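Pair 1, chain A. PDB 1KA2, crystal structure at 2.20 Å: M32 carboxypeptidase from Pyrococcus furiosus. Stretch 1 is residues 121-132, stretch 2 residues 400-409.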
# COMPACT_ATOMS: atom_id res chain seq x y z
N GLU A 121 8.55 20.86 17.48
CA GLU A 121 9.48 21.98 17.39
C GLU A 121 10.09 22.22 18.76
O GLU A 121 11.27 22.56 18.86
CB GLU A 121 8.79 23.26 16.88
CG GLU A 121 8.88 23.45 15.35
CD GLU A 121 10.31 23.40 14.82
OE1 GLU A 121 11.20 23.99 15.47
OE2 GLU A 121 10.55 22.78 13.75
N ALA A 122 9.31 22.01 19.81
CA ALA A 122 9.80 22.20 21.18
C ALA A 122 11.00 21.30 21.51
O ALA A 122 11.91 21.72 22.23
CB ALA A 122 8.67 21.93 22.18
N LYS A 123 11.00 20.07 20.99
CA LYS A 123 12.10 19.14 21.23
C LYS A 123 13.33 19.58 20.48
O LYS A 123 14.44 19.53 21.01
CB LYS A 123 11.75 17.72 20.77
CG LYS A 123 12.90 16.74 20.98
CD LYS A 123 12.57 15.34 20.48
CE LYS A 123 13.76 14.41 20.70
NZ LYS A 123 13.52 13.04 20.19
N ALA A 124 13.13 20.01 19.24
CA ALA A 124 14.22 20.46 18.40
C ALA A 124 14.87 21.75 18.91
O ALA A 124 16.09 21.88 18.90
CB ALA A 124 13.72 20.65 16.96
N LYS A 125 14.05 22.69 19.37
CA LYS A 125 14.58 23.96 19.87
C LYS A 125 14.75 23.96 21.39
O LYS A 125 14.93 25.02 22.00
CB LYS A 125 13.68 25.13 19.44
CG LYS A 125 14.32 26.50 19.64
CD LYS A 125 13.53 27.63 18.99
CE LYS A 125 14.29 28.94 19.06
NZ LYS A 125 13.68 30.01 18.21
N ASP A 126 14.69 22.78 21.99
CA ASP A 126 14.85 22.63 23.44
C ASP A 126 14.07 23.66 24.24
O ASP A 126 14.64 24.32 25.11
CB ASP A 126 16.33 22.71 23.83
CG ASP A 126 17.12 21.51 23.38
OD1 ASP A 126 16.84 20.40 23.87
OD2 ASP A 126 18.03 21.67 22.54
N ASP A 127 12.78 23.81 23.97
CA ASP A 127 11.99 24.79 24.71
C ASP A 127 10.67 24.20 25.19
O ASP A 127 9.73 23.99 24.40
CB ASP A 127 11.72 26.01 23.84
CG ASP A 127 10.91 27.07 24.56
OD1 ASP A 127 11.31 27.47 25.68
OD2 ASP A 127 9.89 27.51 24.01
N PHE A 128 10.60 23.95 26.50
CA PHE A 128 9.42 23.36 27.11
C PHE A 128 8.22 24.30 27.12
O PHE A 128 7.08 23.84 27.17
CB PHE A 128 9.73 22.93 28.55
CG PHE A 128 8.65 22.07 29.17
CD1 PHE A 128 8.47 20.75 28.76
CD2 PHE A 128 7.81 22.59 30.16
CE1 PHE A 128 7.46 19.96 29.32
CE2 PHE A 128 6.80 21.79 30.72
CZ PHE A 128 6.62 20.48 30.30
N SER A 129 8.45 25.61 27.07
CA SER A 129 7.34 26.55 27.08
C SER A 129 6.44 26.33 25.85
O SER A 129 5.22 26.50 25.95
CB SER A 129 7.85 28.00 27.10
OG SER A 129 8.34 28.40 25.84
N LYS A 130 7.02 25.96 24.71
CA LYS A 130 6.22 25.74 23.51
C LYS A 130 5.33 24.50 23.57
O LYS A 130 4.43 24.35 22.75
CB LYS A 130 7.12 25.62 22.27
CG LYS A 130 7.01 26.78 21.29
CD LYS A 130 7.30 26.29 19.87
CE LYS A 130 7.65 27.43 18.89
NZ LYS A 130 6.50 27.98 18.12
N PHE A 131 5.59 23.61 24.53
CA PHE A 131 4.78 22.41 24.68
C PHE A 131 3.95 22.44 25.96
O PHE A 131 2.85 21.88 26.01
CB PHE A 131 5.67 21.15 24.67
CG PHE A 131 4.91 19.85 24.74
CD1 PHE A 131 3.94 19.54 23.78
CD2 PHE A 131 5.16 18.93 25.75
CE1 PHE A 131 3.23 18.34 23.85
CE2 PHE A 131 4.45 17.74 25.82
CZ PHE A 131 3.49 17.44 24.86
N GLU A 132 4.48 23.11 26.98
CA GLU A 132 3.83 23.20 28.29
C GLU A 132 2.30 23.33 28.28
O GLU A 132 1.61 22.45 28.80
CB GLU A 132 4.43 24.36 29.09
CG GLU A 132 4.13 24.30 30.59
CD GLU A 132 4.32 25.64 31.28
OE1 GLU A 132 5.32 26.32 31.00
OE2 GLU A 132 3.46 26.00 32.12
N ARG A 400 20.35 17.89 31.14
CA ARG A 400 20.82 19.27 31.13
C ARG A 400 19.97 20.12 30.20
O ARG A 400 20.01 21.35 30.25
CB ARG A 400 22.28 19.31 30.68
CG ARG A 400 23.18 18.47 31.56
CD ARG A 400 24.44 18.09 30.83
NE ARG A 400 24.14 17.35 29.62
CZ ARG A 400 25.03 17.11 28.67
NH1 ARG A 400 26.27 17.55 28.81
NH2 ARG A 400 24.68 16.43 27.58
N LYS A 401 19.20 19.46 29.35
CA LYS A 401 18.32 20.14 28.42
C LYS A 401 17.02 19.35 28.25
O LYS A 401 16.99 18.14 28.43
CB LYS A 401 19.03 20.35 27.08
CG LYS A 401 19.80 19.14 26.57
CD LYS A 401 20.33 19.43 25.17
CE LYS A 401 21.10 18.27 24.60
NZ LYS A 401 21.55 18.57 23.23
N TYR A 402 15.95 20.05 27.91
CA TYR A 402 14.64 19.41 27.76
C TYR A 402 14.60 18.22 26.81
O TYR A 402 13.88 17.26 27.06
CB TYR A 402 13.60 20.47 27.37
CG TYR A 402 13.34 21.50 28.45
CD1 TYR A 402 13.50 22.86 28.21
CD2 TYR A 402 12.93 21.10 29.73
CE1 TYR A 402 13.26 23.81 29.21
CE2 TYR A 402 12.69 22.05 30.74
CZ TYR A 402 12.85 23.40 30.47
OH TYR A 402 12.60 24.34 31.46
N SER A 403 15.38 18.27 25.73
CA SER A 403 15.39 17.18 24.74
C SER A 403 15.97 15.87 25.28
O SER A 403 15.62 14.79 24.80
CB SER A 403 16.14 17.61 23.47
OG SER A 403 17.45 18.08 23.76
N GLU A 404 16.88 15.96 26.26
CA GLU A 404 17.46 14.77 26.87
C GLU A 404 16.52 14.28 27.94
O GLU A 404 16.67 13.17 28.44
CB GLU A 404 18.79 15.08 27.55
CG GLU A 404 19.81 15.71 26.68
CD GLU A 404 21.12 15.84 27.41
OE1 GLU A 404 21.13 16.48 28.49
OE2 GLU A 404 22.12 15.29 26.90
N GLY A 405 15.55 15.11 28.31
CA GLY A 405 14.63 14.71 29.35
C GLY A 405 13.17 14.50 28.98
O GLY A 405 12.85 13.74 28.09
N ILE A 406 12.30 15.21 29.69
CA ILE A 406 10.86 15.13 29.51
C ILE A 406 10.35 15.27 28.06
O ILE A 406 9.25 14.84 27.75
CB ILE A 406 10.18 16.18 30.41
CG1 ILE A 406 8.67 15.94 30.49
CG2 ILE A 406 10.51 17.57 29.88
CD1 ILE A 406 7.97 16.88 31.50
N LEU A 407 11.15 15.85 27.19
CA LEU A 407 10.73 16.05 25.81
C LEU A 407 11.13 14.97 24.81
O LEU A 407 10.70 14.99 23.66
CB LEU A 407 11.25 17.42 25.35
CG LEU A 407 10.20 18.48 25.00
CD1 LEU A 407 9.04 18.48 26.02
CD2 LEU A 407 10.90 19.83 24.92
N GLN A 408 11.96 14.02 25.23
CA GLN A 408 12.43 12.98 24.32
C GLN A 408 11.42 12.10 23.59
O GLN A 408 11.65 11.73 22.43
CB GLN A 408 13.46 12.08 25.01
CG GLN A 408 12.91 11.22 26.15
CD GLN A 408 14.00 10.38 26.78
OE1 GLN A 408 14.16 9.19 26.46
NE2 GLN A 408 14.78 10.99 27.68
N ASP A 409 10.32 11.74 24.25
CA ASP A 409 9.31 10.86 23.63
C ASP A 409 8.04 11.55 23.15
O ASP A 409 7.58 12.52 23.75
CB ASP A 409 8.93 9.75 24.59
CG ASP A 409 10.06 8.77 24.84
OD1 ASP A 409 10.17 8.27 25.98
OD2 ASP A 409 10.83 8.48 23.88
O HOH W 1 19.72 19.65 20.98

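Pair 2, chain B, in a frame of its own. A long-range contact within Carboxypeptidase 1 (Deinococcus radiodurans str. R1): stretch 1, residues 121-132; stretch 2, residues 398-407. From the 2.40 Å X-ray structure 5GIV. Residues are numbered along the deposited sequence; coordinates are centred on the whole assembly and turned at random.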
# COMPACT_ATOMS: atom_id res chain seq x y z
N GLU B 121 6.22 -23.44 5.05
CA GLU B 121 7.19 -24.39 4.51
C GLU B 121 6.77 -25.84 4.73
O GLU B 121 6.96 -26.68 3.84
CB GLU B 121 8.57 -24.17 5.15
CG GLU B 121 9.06 -22.73 5.15
CD GLU B 121 10.41 -22.58 5.85
OE1 GLU B 121 11.00 -21.48 5.78
OE2 GLU B 121 10.86 -23.56 6.50
N ALA B 122 6.18 -26.14 5.90
CA ALA B 122 5.87 -27.52 6.24
C ALA B 122 4.72 -28.07 5.41
O ALA B 122 4.71 -29.27 5.09
CB ALA B 122 5.53 -27.63 7.73
N ARG B 123 3.75 -27.24 5.02
CA ARG B 123 2.63 -27.78 4.25
C ARG B 123 3.09 -28.33 2.90
O ARG B 123 2.94 -29.54 2.67
CB ARG B 123 1.52 -26.73 4.07
CG ARG B 123 0.36 -27.30 3.26
CD ARG B 123 -0.75 -26.30 2.94
NE ARG B 123 -1.85 -27.01 2.28
CZ ARG B 123 -2.85 -26.42 1.64
NH1 ARG B 123 -2.90 -25.10 1.54
NH2 ARG B 123 -3.80 -27.15 1.08
N PRO B 124 3.67 -27.53 2.00
CA PRO B 124 4.12 -28.09 0.72
C PRO B 124 5.06 -29.27 0.88
O PRO B 124 5.12 -30.11 -0.02
CB PRO B 124 4.79 -26.89 0.03
CG PRO B 124 5.07 -25.91 1.13
CD PRO B 124 3.98 -26.09 2.12
N ALA B 125 5.77 -29.38 2.00
CA ALA B 125 6.70 -30.47 2.24
C ALA B 125 6.04 -31.66 2.93
O ALA B 125 6.73 -32.64 3.24
CB ALA B 125 7.88 -29.97 3.07
N ASN B 126 4.74 -31.61 3.20
CA ASN B 126 4.06 -32.71 3.88
C ASN B 126 4.79 -33.09 5.17
O ASN B 126 5.01 -34.26 5.49
CB ASN B 126 3.92 -33.92 2.95
CG ASN B 126 3.04 -34.99 3.54
OD1 ASN B 126 2.01 -34.69 4.15
ND2 ASN B 126 3.40 -36.26 3.33
N ASP B 127 5.14 -32.06 5.94
CA ASP B 127 5.91 -32.22 7.16
C ASP B 127 5.02 -31.85 8.35
O ASP B 127 5.17 -30.80 8.97
CB ASP B 127 7.19 -31.36 7.10
CG ASP B 127 8.18 -31.68 8.21
OD1 ASP B 127 7.94 -32.64 8.98
OD2 ASP B 127 9.22 -31.00 8.28
N PHE B 128 4.04 -32.72 8.62
CA PHE B 128 3.18 -32.48 9.77
C PHE B 128 3.93 -32.70 11.07
O PHE B 128 3.67 -32.01 12.06
CB PHE B 128 1.94 -33.37 9.72
CG PHE B 128 1.03 -33.19 10.92
CD1 PHE B 128 0.16 -32.11 10.98
CD2 PHE B 128 1.07 -34.08 11.98
CE1 PHE B 128 -0.66 -31.93 12.08
CE2 PHE B 128 0.24 -33.90 13.08
CZ PHE B 128 -0.62 -32.82 13.13
N GLY B 129 4.85 -33.66 11.09
CA GLY B 129 5.64 -33.90 12.29
C GLY B 129 6.37 -32.66 12.77
O GLY B 129 6.56 -32.48 13.97
N ARG B 130 6.77 -31.79 11.85
CA ARG B 130 7.43 -30.56 12.27
C ARG B 130 6.47 -29.60 12.96
O ARG B 130 6.88 -28.89 13.89
CB ARG B 130 8.07 -29.87 11.06
CG ARG B 130 8.68 -28.50 11.34
CD ARG B 130 9.21 -27.90 10.05
NE ARG B 130 9.72 -26.54 10.20
CZ ARG B 130 10.12 -25.78 9.17
NH1 ARG B 130 10.05 -26.25 7.93
NH2 ARG B 130 10.56 -24.55 9.38
N MET B 131 5.20 -29.57 12.55
CA MET B 131 4.25 -28.64 13.14
C MET B 131 3.69 -29.12 14.47
O MET B 131 3.13 -28.31 15.22
CB MET B 131 3.10 -28.37 12.17
CG MET B 131 3.54 -27.84 10.82
SD MET B 131 4.71 -26.48 10.95
CE MET B 131 3.81 -25.30 11.95
N VAL B 132 3.82 -30.41 14.79
CA VAL B 132 3.22 -30.93 16.03
C VAL B 132 3.63 -30.11 17.24
O VAL B 132 2.74 -29.69 18.00
CB VAL B 132 3.53 -32.42 16.19
CG1 VAL B 132 3.16 -32.88 17.58
CG2 VAL B 132 2.78 -33.24 15.15
N PRO B 398 -4.37 -37.67 -0.04
CA PRO B 398 -3.26 -38.61 -0.16
C PRO B 398 -2.16 -38.40 0.86
O PRO B 398 -1.34 -39.30 1.07
CB PRO B 398 -2.75 -38.37 -1.59
CG PRO B 398 -3.18 -36.98 -1.91
CD PRO B 398 -4.48 -36.77 -1.20
N SER B 399 -2.11 -37.23 1.48
CA SER B 399 -1.10 -36.92 2.47
C SER B 399 -1.68 -35.89 3.44
O SER B 399 -2.90 -35.65 3.45
CB SER B 399 0.19 -36.43 1.79
OG SER B 399 -0.05 -35.21 1.10
N ASP B 400 -0.82 -35.28 4.25
CA ASP B 400 -1.26 -34.24 5.16
C ASP B 400 -1.31 -32.86 4.52
O ASP B 400 -1.88 -31.94 5.13
CB ASP B 400 -0.34 -34.19 6.39
CG ASP B 400 -0.33 -35.49 7.16
OD1 ASP B 400 -1.40 -36.11 7.29
OD2 ASP B 400 0.74 -35.90 7.63
N VAL B 401 -0.74 -32.69 3.32
CA VAL B 401 -0.76 -31.39 2.67
C VAL B 401 -2.17 -30.83 2.63
O VAL B 401 -2.43 -29.70 3.07
CB VAL B 401 -0.17 -31.49 1.25
CG1 VAL B 401 -0.35 -30.16 0.51
CG2 VAL B 401 1.31 -31.88 1.30
N ASP B 402 -3.10 -31.61 2.09
CA ASP B 402 -4.51 -31.25 2.04
C ASP B 402 -5.31 -31.92 3.14
O ASP B 402 -6.55 -31.91 3.10
CB ASP B 402 -5.07 -31.57 0.66
CG ASP B 402 -4.45 -30.72 -0.44
OD1 ASP B 402 -3.98 -29.60 -0.14
OD2 ASP B 402 -4.43 -31.17 -1.61
N GLY B 403 -4.63 -32.55 4.10
CA GLY B 403 -5.23 -32.99 5.34
C GLY B 403 -5.13 -31.92 6.42
O GLY B 403 -5.56 -30.79 6.20
N ALA B 404 -4.56 -32.28 7.57
CA ALA B 404 -4.50 -31.38 8.73
C ALA B 404 -3.64 -30.14 8.51
O ALA B 404 -3.72 -29.20 9.31
CB ALA B 404 -4.01 -32.14 9.97
N LEU B 405 -2.77 -30.12 7.50
CA LEU B 405 -2.00 -28.93 7.16
C LEU B 405 -2.77 -27.98 6.23
O LEU B 405 -2.25 -26.91 5.90
CB LEU B 405 -0.68 -29.32 6.49
CG LEU B 405 0.34 -30.14 7.29
CD1 LEU B 405 1.41 -30.72 6.38
CD2 LEU B 405 0.99 -29.28 8.36
N GLN B 406 -3.99 -28.35 5.84
CA GLN B 406 -4.69 -27.65 4.76
C GLN B 406 -4.96 -26.19 5.10
O GLN B 406 -4.64 -25.29 4.31
CB GLN B 406 -5.99 -28.37 4.43
CG GLN B 406 -6.92 -27.55 3.58
CD GLN B 406 -8.26 -28.22 3.34
OE1 GLN B 406 -9.26 -27.54 3.14
NE2 GLN B 406 -8.28 -29.55 3.32
N ASP B 407 -5.59 -25.94 6.24
CA ASP B 407 -6.03 -24.60 6.59
C ASP B 407 -5.04 -23.91 7.52
O ASP B 407 -4.39 -24.55 8.35
CB ASP B 407 -7.43 -24.64 7.21
CG ASP B 407 -8.55 -24.63 6.15
OD1 ASP B 407 -8.46 -23.83 5.19
OD2 ASP B 407 -9.51 -25.42 6.27
O HOH W 2 3.15 -35.13 7.39

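Pair 1 and pair 2 lay a helix end and the bend after it against a tight turn, and the 14 central residues superpose with an RMSD of 0.7 Å. In both, the bend is closed by a backbone bond: D127(A) N donates to A122(A) O at 2.9 Å, and D127(B) N to A122(B) O at 2.9 Å. Residue 126 has positive phi, 44° in D126(A) and 52° in N126(B). The second stretch closes with a type I turn, G405(A) to Q408(A) and G403(B) to Q406(B). Buried surface is nearly equal, 567 and 587 Å².

The constant element is a leucine set against a phenylalanine. L407(A) and L405(B) fall 0.3 Å apart at CA and have more of their surface covered by the other stretch than any other residue of stretch 2, although their rotamers differ: chi1 is -116° in the first, between wells, and m in the second. F128(A) and F128(B), both t, meet the leucine at the ring edge: F128(A) CD1 lies 3.6 Å from L407(A) CD1, and F128(B) CD1 lies 3.9 Å from L405(B) CD2. Another neighbour of the leucine differs. F131(A) brings CD2 to 3.9 Å from L407(A) CD1, while M131(B) brings CG to 3.8 Å from L405(B) CD2. Beside the phenylalanine, I406(A) matches A404(B). The isoleucine reaches F128(A) CE1 with CD1 at 3.8 Å; the alanine has only CB to offer, 4.0 Å from F128(B) CE1.

A marked change of chemistry comes at Y402(A), which matches D400(B). The tyrosine lays one ring face over F128(A) CB, which stands 3.5 Å from the Y402(A) ring centroid and almost on its normal, a CH-pi contact. The aspartate has no such surface; water 2 lies 2.5 Å from D400(B) OD2 and 2.8 Å from N126(B) O, and accepts from F128(B) N at 2.8 Å. Pair 1 packs a ring face on CB; in pair 2 a water links D400(B) to the backbone of the first stretch.

Position 126 ties down the segment before the turn in both pairs, through OD1 each time, but with different donors. D126(A), chi1 m, accepts at OD1 from S403(A) OG at a very short 2.4 Å and from S403(A) N at 3.2 Å. N126(B), chi1 t, accepts at OD1 from D400(B) N at 2.9 Å, one matched position earlier. V401(B), the counterpart of S403(A), has no hydroxyl and packs instead, with CG2 3.7 Å from N126(B) CB. K401(A) brings CD to 3.8 Å from D126(A) OD1; at the matched position S399(B) CB is 3.5 Å from N126(B) OD1.

At position 123 a long, extended cation runs along the turn. K123(A) ends in a single ammonium, and NZ donates to Q408(A) O at 3.2 Å. R123(B) spreads its donors: NE gives to V401(B) O at 2.9 Å, and NH2 forms a salt bridge with D402(B) OD1 at 2.7 Å. At the matched position E404(A) turns to its own stretch, its OE2 bridging R400(A) NH2 at 2.9 Å.

The rule to carry away from these two pairs is a conserved leucine–phenylalanine contact, reached by different leucine rotamers, on a closely similar backbone, with polar ties redistributed around it.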